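Local coordinates for protein proline dipeptidase (Streptococcus agalactiae, PDB 3OOO) that is probably a manganese-dependent hydrolase of the M24B peptidase family that would cleave dipeptides ending in proline, represented here by its N-terminal domain alone, at residues 25-28 and 29-33; 108-111 and 112-116. All coordinates share one frame; numbering follows the deposited sequence.

Interaction 1 (25-28 and 29-33); sequences PVTV and NYLTG
Carbonyls of Pro25 to Val28 accept from the backbone N-H groups of Asn29 to Thr32 and from the Thr32 hydroxyl, while Thr27 meets Leu31 through its side chain: a local contact that runs the length of the short helix 25-32, just after strand 19-22. Three regular i to i+4 bonds establish the helix, Asn29 N to Pro25 O, Tyr30 N to Val26 O and Leu31 N to Thr27 O, all at 2.9 to 3.0 Å. At the last turn the pattern changes. Thr32 N approaches Val28 O at a poor N-H...O angle of 121°, a weak bond, while Thr32 OG1 donates to the same oxygen at 2.7 Å. The hydroxyl reaches it because chi1 is 69°, which sets OG1 between the backbone N and the carbonyl carbon; it arrives from above the carbonyl plane, 45° out of it. Val28 O therefore keeps a short polar partner where the backbone bond is weak. OG1 also bonds to Phe34 N, so this side chain links the last turn to the chain that leaves it. Gly33 departs from helical geometry with positive phi, and its N bonds to Asn29 O at 2.8 Å.

Apolar contact is lighter. Thr27 and Leu31 lie side by side and point the same way, with CG2 of Thr27 4.1 Å from CD1 of Leu31. Thr27 turns its methyl toward the carbonyl side and its hydroxyl to the side of the backbone N, where OG1 bonds to Glu101. CB of Tyr30 rests 3.4 Å from Thr27 O, and this oxygen lies at the edge of the phenol ring, near its plane.

Lys4 of helix 3-14 makes a cation-pi contact with Tyr30. Leu31 touches Leu5, Phe22 and Leu45, so one side of helix 25-32 packs where helix 3-14 meets strands 19-22 and 44-48.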
loop_
_atom_site.group_PDB
_atom_site.type_symbol
_atom_site.label_atom_id
_atom_site.label_comp_id
_atom_site.label_asym_id
_atom_site.label_seq_id
_atom_site.Cartn_x
_atom_site.Cartn_y
_atom_site.Cartn_z
ATOM N N PRO A 25 7.378 6.910 -6.992
ATOM C CA PRO A 25 8.022 7.466 -8.187
ATOM C C PRO A 25 8.291 8.970 -8.077
ATOM O O PRO A 25 9.317 9.450 -8.547
ATOM C CB PRO A 25 7.001 7.178 -9.296
ATOM C CG PRO A 25 6.297 5.951 -8.831
ATOM C CD PRO A 25 6.186 6.114 -7.335
ATOM N N VAL A 26 7.383 9.695 -7.434
ATOM C CA VAL A 26 7.550 11.132 -7.233
ATOM C C VAL A 26 8.722 11.421 -6.286
ATOM O O VAL A 26 9.551 12.294 -6.563
ATOM C CB VAL A 26 6.236 11.778 -6.725
ATOM C CG1 VAL A 26 6.433 13.252 -6.403
ATOM C CG2 VAL A 26 5.129 11.604 -7.759
ATOM N N THR A 27 8.797 10.671 -5.187
ATOM C CA THR A 27 9.874 10.825 -4.214
ATOM C C THR A 27 11.224 10.471 -4.830
ATOM O O THR A 27 12.197 11.211 -4.685
ATOM C CB THR A 27 9.637 9.954 -2.965
ATOM O OG1 THR A 27 8.346 10.252 -2.412
ATOM C CG2 THR A 27 10.712 10.221 -1.914
ATOM N N VAL A 28 11.282 9.335 -5.516
ATOM C CA VAL A 28 12.523 8.900 -6.151
ATOM C C VAL A 28 13.006 9.933 -7.174
ATOM O O VAL A 28 14.200 10.249 -7.234
ATOM C CB VAL A 28 12.374 7.497 -6.765
ATOM C CG1 VAL A 28 13.603 7.131 -7.586
ATOM C CG2 VAL A 28 12.149 6.484 -5.640
ATOM N N ASN A 29 12.074 10.483 -7.949
ATOM C CA ASN A 29 12.407 11.530 -8.909
ATOM C C ASN A 29 12.910 12.802 -8.225
ATOM O O ASN A 29 13.871 13.414 -8.686
ATOM C CB ASN A 29 11.206 11.834 -9.808
ATOM C CG ASN A 29 11.548 12.786 -10.936
ATOM O OD1 ASN A 29 12.516 12.583 -11.671
ATOM N ND2 ASN A 29 10.740 13.828 -11.089
ATOM N N TYR A 30 12.267 13.187 -7.122
ATOM C CA TYR A 30 12.709 14.334 -6.326
ATOM C C TYR A 30 14.145 14.142 -5.834
ATOM O O TYR A 30 14.950 15.079 -5.833
ATOM C CB TYR A 30 11.750 14.561 -5.148
ATOM C CG TYR A 30 12.242 15.544 -4.109
ATOM C CD1 TYR A 30 12.192 16.914 -4.343
ATOM C CD2 TYR A 30 12.751 15.098 -2.885
ATOM C CE1 TYR A 30 12.640 17.824 -3.389
ATOM C CE2 TYR A 30 13.205 16.000 -1.923
ATOM C CZ TYR A 30 13.145 17.360 -2.185
ATOM O OH TYR A 30 13.589 18.263 -1.242
ATOM N N LEU A 31 14.466 12.916 -5.430
ATOM C CA LEU A 31 15.776 12.612 -4.860
ATOM C C LEU A 31 16.889 12.381 -5.875
ATOM O O LEU A 31 18.063 12.527 -5.533
ATOM C CB LEU A 31 15.684 11.399 -3.928
ATOM C CG LEU A 31 14.846 11.531 -2.655
ATOM C CD1 LEU A 31 14.771 10.182 -1.949
ATOM C CD2 LEU A 31 15.401 12.608 -1.728
ATOM N N THR A 32 16.532 12.006 -7.106
ATOM C CA THR A 32 17.518 11.511 -8.079
ATOM C C THR A 32 17.421 12.087 -9.491
ATOM O O THR A 32 18.385 12.002 -10.254
ATOM C CB THR A 32 17.454 9.968 -8.240
ATOM O OG1 THR A 32 16.232 9.602 -8.897
ATOM C CG2 THR A 32 17.570 9.252 -6.893
ATOM N N GLY A 33 16.259 12.627 -9.852
ATOM C CA GLY A 33 16.001 13.064 -11.226
ATOM C C GLY A 33 15.559 11.952 -12.164
ATOM O O GLY A 33 15.337 12.184 -13.356
#

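Interaction 2 (108-111 and 112-116); sequences TKFQ and GLQTV
Phe110 and Gln114, one turn apart on helix 107-116, make the main side-chain contact, a stack of amide on ring. The two planes are 21° apart, and OE1 of Gln114 lies over one face of the ring, offset toward its rim, 3.5 Å from CE2 of Phe110. Gln114 CD is 3.8 Å from Phe110 CZ, so the amide carbon also overlies the outer part of the ring. The Phe110 ring swings toward the later turn because CG is anti to the backbone N (chi1 179°), while Gln114 reaches it through a chain extended beyond CG.

A water bridges the two glutamine amides. It accepts from NE2 of Gln111 at 3.1 Å and donates to OE1 of Gln114 at 2.9 Å, giving the oxygen stacked on the ring a polar partner.

Backbone bonds are regular from Thr108 O to Gly112 N (3.0 Å) through Phe110 O to Gln114 N; the next, Thr115 N to Gln111 O, is weak. Bonding then shifts to i to i+3, Thr115 N to Gly112 O and Val116 N to Leu113 O. Gly112 O also takes Thr115 OG1 at 2.6 Å, in the carbonyl plane on a lone pair.

Phe102 meets the Phe110 ring edge-to-face, and Thr108 OG1 bonds to Asp103 of the second subunit. This is the crossover helix of a beta-alpha-beta unit, between parallel strands 97-100 and 120-123, with its first turn at the dimer interface.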
loop_
_atom_site.group_PDB
_atom_site.type_symbol
_atom_site.label_atom_id
_atom_site.label_comp_id
_atom_site.label_asym_id
_atom_site.label_seq_id
_atom_site.Cartn_x
_atom_site.Cartn_y
_atom_site.Cartn_z
ATOM N N THR A 108 1.339 -5.611 -0.698
ATOM C CA THR A 108 2.081 -6.647 -1.406
ATOM C C THR A 108 3.579 -6.369 -1.370
ATOM O O THR A 108 4.374 -7.252 -1.055
ATOM C CB THR A 108 1.626 -6.748 -2.855
ATOM O OG1 THR A 108 0.244 -7.125 -2.870
ATOM C CG2 THR A 108 2.439 -7.802 -3.602
ATOM N N LYS A 109 3.948 -5.133 -1.679
ATOM C CA LYS A 109 5.357 -4.760 -1.742
ATOM C C LYS A 109 5.986 -4.684 -0.353
ATOM O O LYS A 109 7.150 -5.032 -0.172
ATOM C CB LYS A 109 5.528 -3.455 -2.517
ATOM C CG LYS A 109 5.172 -3.606 -3.992
ATOM C CD LYS A 109 5.207 -2.292 -4.721
ATOM C CE LYS A 109 4.925 -2.534 -6.199
ATOM N NZ LYS A 109 5.621 -1.553 -7.046
ATOM N N PHE A 110 5.202 -4.237 0.623
ATOM C CA PHE A 110 5.626 -4.208 2.018
ATOM C C PHE A 110 5.951 -5.619 2.494
ATOM O O PHE A 110 7.000 -5.862 3.092
ATOM C CB PHE A 110 4.512 -3.566 2.853
ATOM C CG PHE A 110 4.791 -3.493 4.330
ATOM C CD1 PHE A 110 5.955 -2.907 4.820
ATOM C CD2 PHE A 110 3.849 -3.968 5.235
ATOM C CE1 PHE A 110 6.188 -2.827 6.197
ATOM C CE2 PHE A 110 4.071 -3.890 6.611
ATOM C CZ PHE A 110 5.243 -3.317 7.089
ATOM N N GLN A 111 5.064 -6.562 2.200
ATOM C CA GLN A 111 5.292 -7.939 2.612
ATOM C C GLN A 111 6.498 -8.540 1.897
ATOM O O GLN A 111 7.265 -9.291 2.504
ATOM C CB GLN A 111 4.013 -8.778 2.480
ATOM C CG GLN A 111 2.943 -8.282 3.454
ATOM C CD GLN A 111 1.751 -9.201 3.600
ATOM O OE1 GLN A 111 1.471 -10.030 2.740
ATOM N NE2 GLN A 111 1.026 -9.039 4.704
ATOM N N GLY A 112 6.702 -8.161 0.637
ATOM C CA GLY A 112 7.918 -8.548 -0.078
ATOM C C GLY A 112 9.176 -8.066 0.623
ATOM O O GLY A 112 10.114 -8.834 0.835
ATOM N N LEU A 113 9.201 -6.789 0.994
ATOM C CA LEU A 113 10.364 -6.229 1.690
ATOM C C LEU A 113 10.623 -6.925 3.024
ATOM O O LEU A 113 11.777 -7.095 3.429
ATOM C CB LEU A 113 10.212 -4.722 1.897
ATOM C CG LEU A 113 10.312 -3.844 0.636
ATOM C CD1 LEU A 113 9.963 -2.404 0.944
ATOM C CD2 LEU A 113 11.709 -3.918 0.027
ATOM N N GLN A 114 9.549 -7.334 3.695
ATOM C CA GLN A 114 9.675 -8.050 4.965
ATOM C C GLN A 114 10.338 -9.421 4.825
ATOM O O GLN A 114 10.918 -9.923 5.792
ATOM C CB GLN A 114 8.318 -8.167 5.661
ATOM C CG GLN A 114 7.813 -6.840 6.206
ATOM C CD GLN A 114 6.448 -6.952 6.854
ATOM O OE1 GLN A 114 5.433 -7.116 6.177
ATOM N NE2 GLN A 114 6.416 -6.843 8.175
ATOM N N THR A 115 10.274 -10.019 3.634
ATOM C CA THR A 115 10.973 -11.291 3.384
ATOM C C THR A 115 12.478 -11.086 3.229
ATOM O O THR A 115 13.259 -12.034 3.361
ATOM C CB THR A 115 10.441 -12.059 2.137
ATOM O OG1 THR A 115 10.818 -11.377 0.929
ATOM C CG2 THR A 115 8.924 -12.233 2.201
ATOM N N VAL A 116 12.870 -9.845 2.944
ATOM C CA VAL A 116 14.266 -9.486 2.696
ATOM C C VAL A 116 14.935 -8.955 3.959
ATOM O O VAL A 116 16.072 -9.326 4.268
ATOM C CB VAL A 116 14.378 -8.443 1.552
ATOM C CG1 VAL A 116 15.815 -7.934 1.398
ATOM C CG2 VAL A 116 13.878 -9.039 0.240
HETATM O O HOH W 1 2.584 -7.340 6.753
#

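From the N terminus, helix 3-14 and strand 19-22 lead into interaction 1 within helix 25-32; strands 44-48, 54-58 and 73-76 follow before strand 97-100 leads to interaction 2 in helix 107-116. Both are contacts of i to i+4 kind inside one helix, so neither closes a loop; in series, they neither nest nor cross. The centres of interactions 1 and 2 are 21 Å apart, on opposite sides of the chain's centre. Interaction 1 packs on strands 19-22 and 44-48, and its Thr27 bonds to Glu101, just past strand 97-100, which opens the beta-alpha-beta unit of interaction 2. Interaction 2 packs on helix 82-89 and strand 120-123, outermost in this chain.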